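Long-range contacts in hemin ABC transporter, periplasmic hemin-binding protein HutB (Vibrio cholerae, PDB 5KHL), which probably captures hemin in the periplasm and hands it to an ABC transporter for import into the cell: residues Q135-A140 and S258-Q263; T74-S79 and I96-I101; A163-S168 and N183-S188; L157-A162 and L215-G220; D206-S211 and T234-N239. One frame throughout, in Å; residues are numbered along the deposited sequence.

Interaction 1. Residues Q135-A140 and S258-Q263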
# COMPACT_ATOMS: atom_id res chain seq x y z
N GLN A 135 -12.91 -8.53 6.04
CA GLN A 135 -13.50 -8.07 7.29
C GLN A 135 -13.10 -8.97 8.46
O GLN A 135 -12.70 -8.47 9.51
CB GLN A 135 -15.02 -7.97 7.18
CG GLN A 135 -15.59 -6.79 7.96
CD GLN A 135 -15.26 -5.45 7.31
OE1 GLN A 135 -15.71 -5.17 6.20
NE2 GLN A 135 -14.49 -4.61 8.00
N GLN A 136 -13.18 -10.29 8.28
CA GLN A 136 -12.65 -11.23 9.28
C GLN A 136 -11.22 -10.91 9.73
O GLN A 136 -10.96 -10.88 10.93
CB GLN A 136 -12.67 -12.67 8.74
CG GLN A 136 -14.02 -13.24 8.43
CD GLN A 136 -13.95 -14.72 8.11
OE1 GLN A 136 -14.88 -15.30 7.53
NE2 GLN A 136 -12.84 -15.35 8.49
N GLN A 137 -10.29 -10.70 8.78
CA GLN A 137 -8.91 -10.36 9.17
C GLN A 137 -8.88 -9.10 10.00
O GLN A 137 -8.09 -8.99 10.94
CB GLN A 137 -8.01 -10.17 7.97
CG GLN A 137 -7.73 -11.39 7.15
CD GLN A 137 -6.97 -11.04 5.90
OE1 GLN A 137 -5.80 -10.65 5.95
NE2 GLN A 137 -7.63 -11.15 4.76
N ILE A 138 -9.72 -8.14 9.62
CA ILE A 138 -9.74 -6.84 10.26
C ILE A 138 -10.27 -6.98 11.66
O ILE A 138 -9.74 -6.40 12.60
CB ILE A 138 -10.56 -5.82 9.45
CG1 ILE A 138 -9.84 -5.53 8.12
CG2 ILE A 138 -10.81 -4.56 10.27
CD1 ILE A 138 -10.25 -4.27 7.39
N ASN A 139 -11.30 -7.81 11.82
CA ASN A 139 -11.87 -8.11 13.13
C ASN A 139 -10.89 -8.90 14.00
O ASN A 139 -10.70 -8.59 15.18
CB ASN A 139 -13.19 -8.87 12.98
CG ASN A 139 -14.32 -8.00 12.43
OD1 ASN A 139 -14.49 -6.86 12.84
ND2 ASN A 139 -15.09 -8.55 11.50
N ALA A 140 -10.24 -9.90 13.39
CA ALA A 140 -9.16 -10.64 14.06
C ALA A 140 -8.05 -9.70 14.54
O ALA A 140 -7.60 -9.82 15.68
CB ALA A 140 -8.59 -11.70 13.13
N SER A 258 -1.47 -5.24 2.86
CA SER A 258 -1.51 -4.37 4.03
C SER A 258 -1.99 -5.13 5.25
O SER A 258 -1.36 -5.11 6.30
CB SER A 258 -2.43 -3.17 3.80
OG SER A 258 -2.37 -2.73 2.46
N LEU A 259 -3.11 -5.82 5.09
CA LEU A 259 -3.68 -6.64 6.15
C LEU A 259 -2.74 -7.76 6.63
O LEU A 259 -2.64 -8.03 7.83
CB LEU A 259 -5.01 -7.24 5.67
CG LEU A 259 -6.13 -6.27 5.27
CD1 LEU A 259 -7.46 -6.97 5.34
CD2 LEU A 259 -6.13 -5.03 6.17
N GLN A 260 -2.06 -8.41 5.68
CA GLN A 260 -1.09 -9.47 5.95
C GLN A 260 0.16 -8.96 6.70
O GLN A 260 0.59 -9.58 7.67
CB GLN A 260 -0.67 -10.16 4.64
CG GLN A 260 -0.48 -11.70 4.74
CD GLN A 260 -1.80 -12.50 4.77
OE1 GLN A 260 -2.78 -12.16 4.10
NE2 GLN A 260 -1.81 -13.59 5.55
N GLU A 261 0.72 -7.84 6.26
CA GLU A 261 1.78 -7.17 7.01
C GLU A 261 1.34 -6.75 8.40
O GLU A 261 2.09 -6.91 9.35
CB GLU A 261 2.27 -5.91 6.28
CG GLU A 261 3.13 -6.21 5.08
CD GLU A 261 4.35 -6.99 5.45
OE1 GLU A 261 5.42 -6.37 5.62
OE2 GLU A 261 4.25 -8.23 5.59
N ALA A 262 0.13 -6.20 8.48
CA ALA A 262 -0.41 -5.73 9.76
C ALA A 262 -0.45 -6.86 10.77
O ALA A 262 0.00 -6.68 11.90
CB ALA A 262 -1.81 -5.12 9.56
N GLN A 263 -0.98 -8.01 10.37
CA GLN A 263 -0.98 -9.21 11.22
C GLN A 263 0.43 -9.56 11.63
O GLN A 263 0.72 -9.74 12.81
CB GLN A 263 -1.58 -10.43 10.51
CG GLN A 263 -3.03 -10.33 10.10
CD GLN A 263 -3.50 -11.57 9.33
OE1 GLN A 263 -3.23 -12.70 9.75
NE2 GLN A 263 -4.17 -11.36 8.21
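Gln-137, on helix 125-143, stretches across to helix 256-269 and brings its amide over the root of the Leu-259 side chain, where OE1 of Gln-137 lies 3.5 Å from CB of Leu-259. The same OE1 sits 2.9 Å from NE2 of Gln-263, one turn further along. The two glutamine side chains meet at about a right angle, with their amide planes 72° apart; the Gln-263 nitrogen also lies beside CG and CD of Gln-137. Beside this amide pair, CD1 of Leu-259 rests on CG1 of Ile-138 at 3.9 Å.

Reach explains the pairing. The axes of 135-140 and 258-263 cross at 24° and come no nearer than 10.5 Å. Gln-137 spans this distance because its chain is straight beyond CG (chi2 173°). Leu-178 of helix 171-178 touches both Ile-138 and Leu-259, while Val-134 and Leu-141 of helix 125-143 pack on Leu-259 and Gln-263, respectively. In this family of binding proteins a long helix joins the two lobes; helix 125-143, lying between the two sheets in sequence, fits that role, and helix 256-269 packs alongside it.

With neutral amides at the more exposed edge and a small adjoining apolar patch, the contact contains no charged group and would be expected to depend little on pH or ionic strength.

Interaction 2. Residues T74-S79 and I96-I101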
# COMPACT_ATOMS: atom_id res chain seq x y z
N THR A 74 -8.62 -4.03 -23.52
CA THR A 74 -10.01 -3.60 -23.47
C THR A 74 -10.24 -2.69 -22.28
O THR A 74 -11.16 -1.86 -22.26
CB THR A 74 -10.94 -4.79 -23.40
OG1 THR A 74 -10.68 -5.51 -22.19
CG2 THR A 74 -10.67 -5.71 -24.59
N HIS A 75 -9.39 -2.85 -21.27
CA HIS A 75 -9.48 -2.04 -20.07
C HIS A 75 -8.11 -1.54 -19.66
O HIS A 75 -7.09 -2.23 -19.83
CB HIS A 75 -10.08 -2.84 -18.92
CG HIS A 75 -11.46 -3.33 -19.19
ND1 HIS A 75 -12.59 -2.71 -18.70
CD2 HIS A 75 -11.91 -4.40 -19.90
CE1 HIS A 75 -13.67 -3.36 -19.10
NE2 HIS A 75 -13.27 -4.40 -19.83
N LEU A 76 -8.10 -0.32 -19.15
CA LEU A 76 -6.97 0.19 -18.40
C LEU A 76 -7.53 0.56 -17.06
O LEU A 76 -8.38 1.45 -16.96
CB LEU A 76 -6.31 1.39 -19.05
CG LEU A 76 -5.38 2.18 -18.13
CD1 LEU A 76 -4.15 1.35 -17.73
CD2 LEU A 76 -4.94 3.47 -18.76
N ILE A 77 -7.07 -0.13 -16.02
CA ILE A 77 -7.59 0.07 -14.69
C ILE A 77 -6.49 0.60 -13.78
O ILE A 77 -5.42 -0.00 -13.66
CB ILE A 77 -8.16 -1.25 -14.10
CG1 ILE A 77 -9.22 -1.84 -15.03
CG2 ILE A 77 -8.78 -1.01 -12.73
CD1 ILE A 77 -9.60 -3.27 -14.67
N GLY A 78 -6.76 1.70 -13.11
CA GLY A 78 -5.82 2.18 -12.11
C GLY A 78 -6.41 3.28 -11.26
O GLY A 78 -7.62 3.53 -11.29
N SER A 79 -5.55 3.94 -10.49
CA SER A 79 -5.98 5.02 -9.61
C SER A 79 -6.15 6.30 -10.40
O SER A 79 -5.87 6.35 -11.59
CB SER A 79 -4.99 5.24 -8.48
OG SER A 79 -3.83 5.89 -8.95
N ILE A 96 -10.82 2.04 -25.53
CA ILE A 96 -10.38 1.34 -24.33
C ILE A 96 -11.14 1.85 -23.09
O ILE A 96 -11.19 3.06 -22.85
CB ILE A 96 -8.87 1.51 -24.06
CG1 ILE A 96 -8.05 1.54 -25.37
CG2 ILE A 96 -8.39 0.46 -23.09
CD1 ILE A 96 -7.71 0.19 -25.94
N GLN A 97 -11.72 0.95 -22.31
CA GLN A 97 -12.33 1.36 -21.04
C GLN A 97 -11.24 1.80 -20.05
O GLN A 97 -10.37 1.01 -19.68
CB GLN A 97 -13.18 0.24 -20.44
CG GLN A 97 -14.67 0.31 -20.77
CD GLN A 97 -15.53 -0.42 -19.73
OE1 GLN A 97 -15.74 0.07 -18.62
NE2 GLN A 97 -16.03 -1.59 -20.10
N VAL A 98 -11.30 3.06 -19.63
CA VAL A 98 -10.33 3.56 -18.68
C VAL A 98 -11.00 3.73 -17.31
O VAL A 98 -11.74 4.70 -17.08
CB VAL A 98 -9.70 4.89 -19.16
CG1 VAL A 98 -8.67 5.38 -18.16
CG2 VAL A 98 -9.04 4.71 -20.53
N ASN A 99 -10.75 2.77 -16.43
CA ASN A 99 -11.38 2.72 -15.11
C ASN A 99 -10.52 3.27 -14.00
O ASN A 99 -9.55 2.63 -13.58
CB ASN A 99 -11.77 1.29 -14.75
CG ASN A 99 -12.59 0.64 -15.80
OD1 ASN A 99 -13.74 1.03 -16.03
ND2 ASN A 99 -12.02 -0.36 -16.46
N VAL A 100 -10.90 4.44 -13.52
CA VAL A 100 -10.33 4.99 -12.31
C VAL A 100 -11.04 4.35 -11.12
O VAL A 100 -12.27 4.21 -11.10
CB VAL A 100 -10.45 6.52 -12.28
CG1 VAL A 100 -10.02 7.07 -10.90
CG2 VAL A 100 -9.64 7.12 -13.43
N ILE A 101 -10.24 3.98 -10.13
CA ILE A 101 -10.64 3.04 -9.12
C ILE A 101 -10.20 3.60 -7.77
O ILE A 101 -9.39 4.52 -7.74
CB ILE A 101 -10.01 1.65 -9.47
CG1 ILE A 101 -11.08 0.58 -9.50
CG2 ILE A 101 -8.77 1.30 -8.63
CD1 ILE A 101 -12.00 0.74 -10.66
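Leu-76 anchors the pairing through both of its backbone polar atoms: its N donates to Gln-97 O at 2.7 Å, and its O accepts from Asn-99 N at 2.8 Å. Gln-97 N to Thr-74 O and Gly-78 N to Asn-99 O continue the parallel ladder, which finishes in a weak bond from Ile-101 N to Gly-78 O. One side-chain bond joins it. Asn-99 ND2 donates to ND1 of His-75 over 3.3 Å, meeting the imidazole at its edge; ring and amide are only 25° from coplanar. Gln-97 runs alongside the same ring, its amide turned 54° to it.

The two strands are the ends of a beta-alpha-beta crossover through helix 85-93, within the four-stranded parallel sheet of the first lobe. Strand 97-100 is outermost, while 75-78 also bonds to strand 19-21. On the face carrying His-75, Ile-77 and Asn-99, CG1 of Ile-77 lies 3.5 Å from Asn-99 ND2, and His-75 and Ile-77 pack on Ile-120 of helix 107-120. On the other face, CD2 of Leu-76 approaches CG1 of Val-98 at 4.2 Å, and Leu-76 continues onto Leu-88 and Leu-91 of the crossover helix.

Interaction 3. Residues A163-S168 and N183-S188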
# COMPACT_ATOMS: atom_id res chain seq x y z
N ALA A 163 13.92 13.06 7.15
CA ALA A 163 13.09 11.96 7.63
C ALA A 163 11.62 12.35 7.75
O ALA A 163 11.27 13.16 8.61
CB ALA A 163 13.60 11.46 8.97
N ASN A 164 10.77 11.78 6.91
CA ASN A 164 9.34 12.05 6.98
C ASN A 164 8.57 11.08 7.86
O ASN A 164 9.07 10.02 8.23
CB ASN A 164 8.73 12.05 5.58
CG ASN A 164 8.77 13.40 4.94
OD1 ASN A 164 9.71 14.16 5.13
ND2 ASN A 164 7.74 13.72 4.18
N VAL A 165 7.34 11.46 8.19
CA VAL A 165 6.47 10.62 8.99
C VAL A 165 5.07 10.52 8.37
O VAL A 165 4.60 11.43 7.70
CB VAL A 165 6.39 11.13 10.42
CG1 VAL A 165 5.60 12.43 10.48
CG2 VAL A 165 5.78 10.06 11.34
N ALA A 166 4.42 9.38 8.59
CA ALA A 166 3.04 9.21 8.17
C ALA A 166 2.09 9.67 9.25
O ALA A 166 1.99 9.03 10.30
CB ALA A 166 2.75 7.77 7.80
N GLY A 167 1.40 10.77 8.99
CA GLY A 167 0.35 11.24 9.87
C GLY A 167 -0.98 10.66 9.46
O GLY A 167 -1.05 9.54 8.95
N SER A 168 -2.05 11.42 9.69
CA SER A 168 -3.39 10.99 9.34
C SER A 168 -3.53 10.72 7.83
O SER A 168 -2.71 11.19 7.03
CB SER A 168 -4.41 12.04 9.76
OG SER A 168 -4.38 13.15 8.88
N ASN A 183 -0.88 5.80 16.62
CA ASN A 183 0.04 6.57 15.79
C ASN A 183 0.17 7.97 16.35
O ASN A 183 -0.67 8.81 16.05
CB ASN A 183 -0.42 6.63 14.34
CG ASN A 183 0.52 7.45 13.48
OD1 ASN A 183 1.67 7.68 13.86
ND2 ASN A 183 0.04 7.89 12.32
N PRO A 184 1.22 8.23 17.15
CA PRO A 184 1.34 9.53 17.84
C PRO A 184 1.32 10.71 16.88
O PRO A 184 0.93 11.83 17.24
CB PRO A 184 2.70 9.43 18.55
CG PRO A 184 3.12 7.99 18.47
CD PRO A 184 2.42 7.40 17.28
N ALA A 185 1.72 10.46 15.64
CA ALA A 185 1.71 11.50 14.62
C ALA A 185 0.32 11.81 14.05
O ALA A 185 0.14 12.88 13.47
CB ALA A 185 2.66 11.11 13.47
N SER A 186 -0.64 10.90 14.20
CA SER A 186 -1.90 10.94 13.42
C SER A 186 -2.88 12.07 13.72
O SER A 186 -3.64 12.47 12.84
CB SER A 186 -2.66 9.60 13.52
OG SER A 186 -3.34 9.42 14.75
N PRO A 187 -2.89 12.59 14.95
CA PRO A 187 -3.70 13.81 15.09
C PRO A 187 -3.05 15.02 14.40
O PRO A 187 -3.58 15.54 13.42
CB PRO A 187 -3.77 14.02 16.60
CG PRO A 187 -2.58 13.25 17.15
CD PRO A 187 -2.43 12.07 16.25
N SER A 188 -1.89 15.42 14.91
CA SER A 188 -1.17 16.63 14.48
C SER A 188 -0.71 16.67 13.02
O SER A 188 -0.60 17.74 12.42
CB SER A 188 0.04 16.83 15.38
OG SER A 188 0.46 15.59 15.93
O HOH W 1 3.48 7.47 11.80
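Ala-185 sets its methyl group over the end of strand 164-166, with CB 3.9 Å from CG2 of Val-165 and equally far from the carbonyl oxygen of Ala-166. That oxygen is the polar focus of the contact. ND2 of Asn-183 donates to Ala-166 O at 3.0 Å in a fairly straight bond (164° at the hydrogen), the acceptor lying close to the amide plane while the donor is tilted 24° from the carbonyl plane. A water gives a second bond to Ala-166 O and another to Asn-183 OD1, so it closes a small ring between amide and carbonyl. Asn-183 can span the gap because its CG stands opposite its own backbone N (chi1 179°), which swings the amide toward the strand. Its ND2 also bonds Asp-173 OD2 of helix 171-178, so the buried amide is held from more than one direction and its rotation is fixed.

Further along, the chains run close without bonding: CB of Ser-168 comes within 3.2 Å of Ser-186 O, and Gly-167 passes near CA of Ser-186. The loop has its own internal bracing. Asn-183 O accepts from both N and OG of Ser-186, at 2.8 Å for Ser-186 N, while Asn-183 OD1 receives a weak bond from Ala-185 N.

Residues Asn-183 to Ser-186 form a type I beta turn, closed by the bond from Ser-186 N; the weak bond to Asn-183 OD1 adds an Asx turn. It lies on the return from helix 171-178 to strand 192-194, the neighbour of 164-166 in the mixed sheet of the second lobe.

Interaction 4. Residues L157-A162 and L215-G220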
# COMPACT_ATOMS: atom_id res chain seq x y z
N LEU A 157 12.08 7.30 5.13
CA LEU A 157 13.47 7.76 5.10
C LEU A 157 14.02 7.73 3.68
O LEU A 157 13.74 6.80 2.94
CB LEU A 157 14.34 6.91 6.03
CG LEU A 157 13.84 6.74 7.48
CD1 LEU A 157 14.62 5.70 8.26
CD2 LEU A 157 13.88 8.06 8.22
N HIS A 158 14.77 8.76 3.29
CA HIS A 158 15.48 8.76 2.01
C HIS A 158 16.91 9.27 2.17
O HIS A 158 17.24 9.97 3.13
CB HIS A 158 14.77 9.62 0.95
CG HIS A 158 13.48 9.02 0.45
ND1 HIS A 158 13.08 7.75 0.75
CD2 HIS A 158 12.51 9.55 -0.35
CE1 HIS A 158 11.91 7.51 0.17
NE2 HIS A 158 11.55 8.58 -0.50
N GLU A 159 17.76 8.90 1.22
CA GLU A 159 19.13 9.38 1.20
C GLU A 159 19.11 10.89 0.95
O GLU A 159 18.54 11.36 -0.04
CB GLU A 159 19.95 8.63 0.13
CG GLU A 159 20.31 7.16 0.46
CD GLU A 159 19.10 6.22 0.60
OE1 GLU A 159 17.96 6.60 0.22
OE2 GLU A 159 19.29 5.09 1.11
N GLY A 160 19.68 11.65 1.88
CA GLY A 160 19.75 13.10 1.73
C GLY A 160 18.45 13.88 1.89
O GLY A 160 18.47 15.11 1.86
N ARG A 161 17.31 13.18 2.03
CA ARG A 161 16.04 13.85 2.33
C ARG A 161 15.81 13.87 3.83
O ARG A 161 16.36 13.04 4.57
CB ARG A 161 14.85 13.16 1.66
CG ARG A 161 14.93 13.09 0.14
CD ARG A 161 14.39 14.34 -0.52
NE ARG A 161 15.44 15.19 -1.09
CZ ARG A 161 15.25 16.01 -2.11
NH1 ARG A 161 16.24 16.76 -2.58
NH2 ARG A 161 14.06 16.07 -2.69
N ALA A 162 14.98 14.81 4.28
CA ALA A 162 14.62 14.87 5.69
C ALA A 162 13.66 13.72 6.03
O ALA A 162 12.73 13.42 5.28
CB ALA A 162 14.00 16.22 6.02
N LEU A 215 13.87 0.04 2.17
CA LEU A 215 14.63 1.22 2.60
C LEU A 215 15.83 0.85 3.47
O LEU A 215 16.20 1.55 4.41
CB LEU A 215 13.75 2.23 3.35
CG LEU A 215 13.97 3.67 2.86
CD1 LEU A 215 15.46 4.01 2.63
CD2 LEU A 215 13.15 3.96 1.60
N GLU A 216 16.44 -0.28 3.13
CA GLU A 216 17.69 -0.71 3.71
C GLU A 216 18.29 -1.77 2.79
O GLU A 216 17.82 -2.91 2.82
CB GLU A 216 17.48 -1.27 5.12
CG GLU A 216 16.08 -1.80 5.33
CD GLU A 216 15.96 -2.56 6.62
OE1 GLU A 216 14.90 -2.46 7.26
OE2 GLU A 216 16.92 -3.28 6.97
N LYS A 217 19.27 -1.44 1.94
CA LYS A 217 19.80 -0.10 1.58
C LYS A 217 20.34 0.79 2.70
O LYS A 217 20.48 2.00 2.53
CB LYS A 217 18.74 0.70 0.79
CG LYS A 217 19.35 1.72 -0.18
CD LYS A 217 18.27 2.41 -1.00
CE LYS A 217 17.62 1.41 -1.94
NZ LYS A 217 16.93 2.03 -3.11
N LEU A 218 20.65 0.19 3.84
CA LEU A 218 21.24 0.95 4.94
C LEU A 218 21.93 -0.02 5.88
O LEU A 218 22.91 0.31 6.54
CB LEU A 218 20.19 1.78 5.67
CG LEU A 218 20.53 3.26 5.92
CD1 LEU A 218 19.25 4.10 6.05
CD2 LEU A 218 21.43 3.43 7.14
N GLY A 219 21.41 -1.24 5.90
CA GLY A 219 21.84 -2.25 6.85
C GLY A 219 20.59 -2.85 7.45
O GLY A 219 20.03 -3.83 6.94
N GLY A 220 20.13 -2.25 8.53
CA GLY A 220 18.96 -2.74 9.24
C GLY A 220 18.72 -1.88 10.45
O GLY A 220 19.09 -0.70 10.45
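Leu-157 and Leu-215 mark the nearest approach of two irregular loops, their CA atoms 7.1 Å apart, and neither loop has helix or strand regularity. A cis peptide bond precedes Lys-217, which has a positive phi (57°), and no hydrogen bond joins the two segments.

The Leu-215 side chain carries most of the contact. Its isobutyl end is set against the carbonyl oxygen of Leu-157, with CG, CD1 and CD2 all close to that atom; the spacing is shorter than usual contact and chi1 of Leu-215 (-134°) is off a staggered position, so the detail is doubtful. CD2 of Leu-215 then lies in the plane of the His-158 ring, at its edge, 3.9 Å from ND1. On the exposed side Glu-159 and Lys-217 cross at about a right angle: OE2 of Glu-159 rests 3.6 Å from CD of Lys-217. The opposite charges are not paired, as NZ of Lys-217 is 5.7 Å from OE2 of Glu-159, and any attraction between them is probably modest.

The loops leave strands 152-156 and 207-210, parallel neighbours in the second lobe's sheet. Leu-157 also packs on Val-224 of helix 221-227, while Leu-218 reaches Ala-223 and Ala-227 of that helix.

Interaction 5. Residues D206-S211 and T234-N239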
# COMPACT_ATOMS: atom_id res chain seq x y z
N ASP A 206 7.26 3.17 20.62
CA ASP A 206 7.75 1.88 21.09
C ASP A 206 8.30 1.08 19.92
O ASP A 206 9.21 0.25 20.07
CB ASP A 206 6.62 1.11 21.78
CG ASP A 206 6.03 1.87 22.95
OD1 ASP A 206 6.76 2.07 23.94
OD2 ASP A 206 4.84 2.25 22.89
N MET A 207 7.75 1.34 18.75
CA MET A 207 8.20 0.67 17.55
C MET A 207 8.23 1.62 16.38
O MET A 207 7.31 2.41 16.17
CB MET A 207 7.30 -0.53 17.24
CG MET A 207 7.67 -1.26 15.95
SD MET A 207 6.48 -2.52 15.46
CE MET A 207 7.05 -3.91 16.44
N VAL A 208 9.29 1.55 15.60
CA VAL A 208 9.31 2.32 14.38
C VAL A 208 9.24 1.38 13.18
O VAL A 208 9.94 0.37 13.12
CB VAL A 208 10.56 3.22 14.34
CG1 VAL A 208 10.74 3.85 12.96
CG2 VAL A 208 10.45 4.28 15.43
N LEU A 209 8.36 1.70 12.23
CA LEU A 209 8.28 0.98 10.96
C LEU A 209 8.99 1.79 9.87
O LEU A 209 8.91 3.02 9.87
CB LEU A 209 6.83 0.71 10.58
CG LEU A 209 5.94 -0.01 11.59
CD1 LEU A 209 4.51 -0.17 11.06
CD2 LEU A 209 6.55 -1.36 11.99
N VAL A 210 9.68 1.12 8.93
CA VAL A 210 10.48 1.88 7.97
C VAL A 210 10.12 1.69 6.51
O VAL A 210 9.88 0.57 6.06
CB VAL A 210 11.97 1.60 8.14
CG1 VAL A 210 12.69 1.68 6.81
CG2 VAL A 210 12.57 2.60 9.12
N SER A 211 10.11 2.83 5.81
CA SER A 211 9.77 3.04 4.39
C SER A 211 10.01 1.88 3.43
O SER A 211 10.67 2.03 2.40
CB SER A 211 10.52 4.27 3.88
OG SER A 211 11.55 4.68 4.78
N THR A 234 14.14 7.19 22.41
CA THR A 234 12.81 6.58 22.38
C THR A 234 12.96 5.11 22.75
O THR A 234 14.03 4.55 22.57
CB THR A 234 12.15 6.70 21.01
OG1 THR A 234 12.91 5.96 20.05
CG2 THR A 234 12.08 8.15 20.58
N PRO A 235 11.89 4.49 23.29
CA PRO A 235 11.91 3.05 23.56
C PRO A 235 12.28 2.23 22.34
O PRO A 235 13.11 1.32 22.43
CB PRO A 235 10.47 2.76 23.99
CG PRO A 235 10.04 4.02 24.64
CD PRO A 235 10.68 5.13 23.83
N ALA A 236 11.66 2.55 21.20
CA ALA A 236 11.96 1.87 19.96
C ALA A 236 13.47 1.90 19.68
O ALA A 236 14.08 0.88 19.37
CB ALA A 236 11.18 2.50 18.81
N GLY A 237 14.08 3.07 19.82
CA GLY A 237 15.50 3.19 19.55
C GLY A 237 16.35 2.44 20.56
O GLY A 237 17.28 1.72 20.17
N GLN A 238 16.05 2.61 21.84
CA GLN A 238 16.89 2.01 22.89
C GLN A 238 16.66 0.49 22.96
O GLN A 238 17.45 -0.23 23.58
CB GLN A 238 16.65 2.70 24.25
CG GLN A 238 15.21 2.65 24.77
CD GLN A 238 14.89 3.73 25.80
OE1 GLN A 238 15.49 4.81 25.81
NE2 GLN A 238 13.92 3.45 26.66
N ASN A 239 15.62 0.00 22.30
CA ASN A 239 15.41 -1.44 22.16
C ASN A 239 15.65 -1.95 20.73
O ASN A 239 15.41 -3.13 20.45
CB ASN A 239 14.00 -1.84 22.60
CG ASN A 239 13.78 -1.68 24.10
OD1 ASN A 239 12.78 -1.11 24.54
ND2 ASN A 239 14.73 -2.19 24.90
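Ala-236 presses its methyl group onto the backbone where strand 207-210 begins: CB lies 3.2 Å from Asp-206 O, and CA of Ala-236 is equally close to that oxygen. The same methyl also touches Met-207 N and meets CG2 of Val-208 at 3.9 Å. With CG1 of Val-208 anti to the backbone N (chi1 169°), CG2 is the branch left to face the helix. No hydrogen bond crosses this tight, buried part; it is close van der Waals fit. The CA atoms of Asp-206, just before the strand, and Ala-236 are 4.4 Å apart, a closeness consistent with the small alanine side chain.

Helix 235-238 is a short piece of the connection between strands 207-210 and 242-244, which lie side by side and parallel in the second lobe's mixed sheet. Thr-234 is its N-cap: OG1 accepts from Gly-237 N at 3.1 Å, and Pro-235 follows as the first helical residue. Met-207 and Leu-209 turn to the other face of the sheet, against Ile-265 of helix 256-269.

The looser side is at Asp-206 and Pro-235, both partly exposed to solvent. Here OD1 of Asp-206 only grazes the proline ring, 3.8 Å from Pro-235 CB, while OD2 is committed to Lys-151 N.

In the fold
Interaction 2 stands alone in the first lobe, its centre about 32 to 40 Å from those of interactions 3, 4 and 5, which lie across the centre of the chain in the second. Interaction 1, at the helix that probably links the lobes, lies apart from both groups, about 28 Å from interaction 2 and 21 Å from interaction 3, centre to centre. Within the second lobe, contacts 4 and 5 touch directly, Leu-157 N lying 2.7 Å from Ser-211 OG in a probable hydrogen bond, and Ala-163 CB meets Leu-157 CD2 at 3.5 Å between contacts 3 and 4. In this family hemin would be expected in the cleft between the lobes.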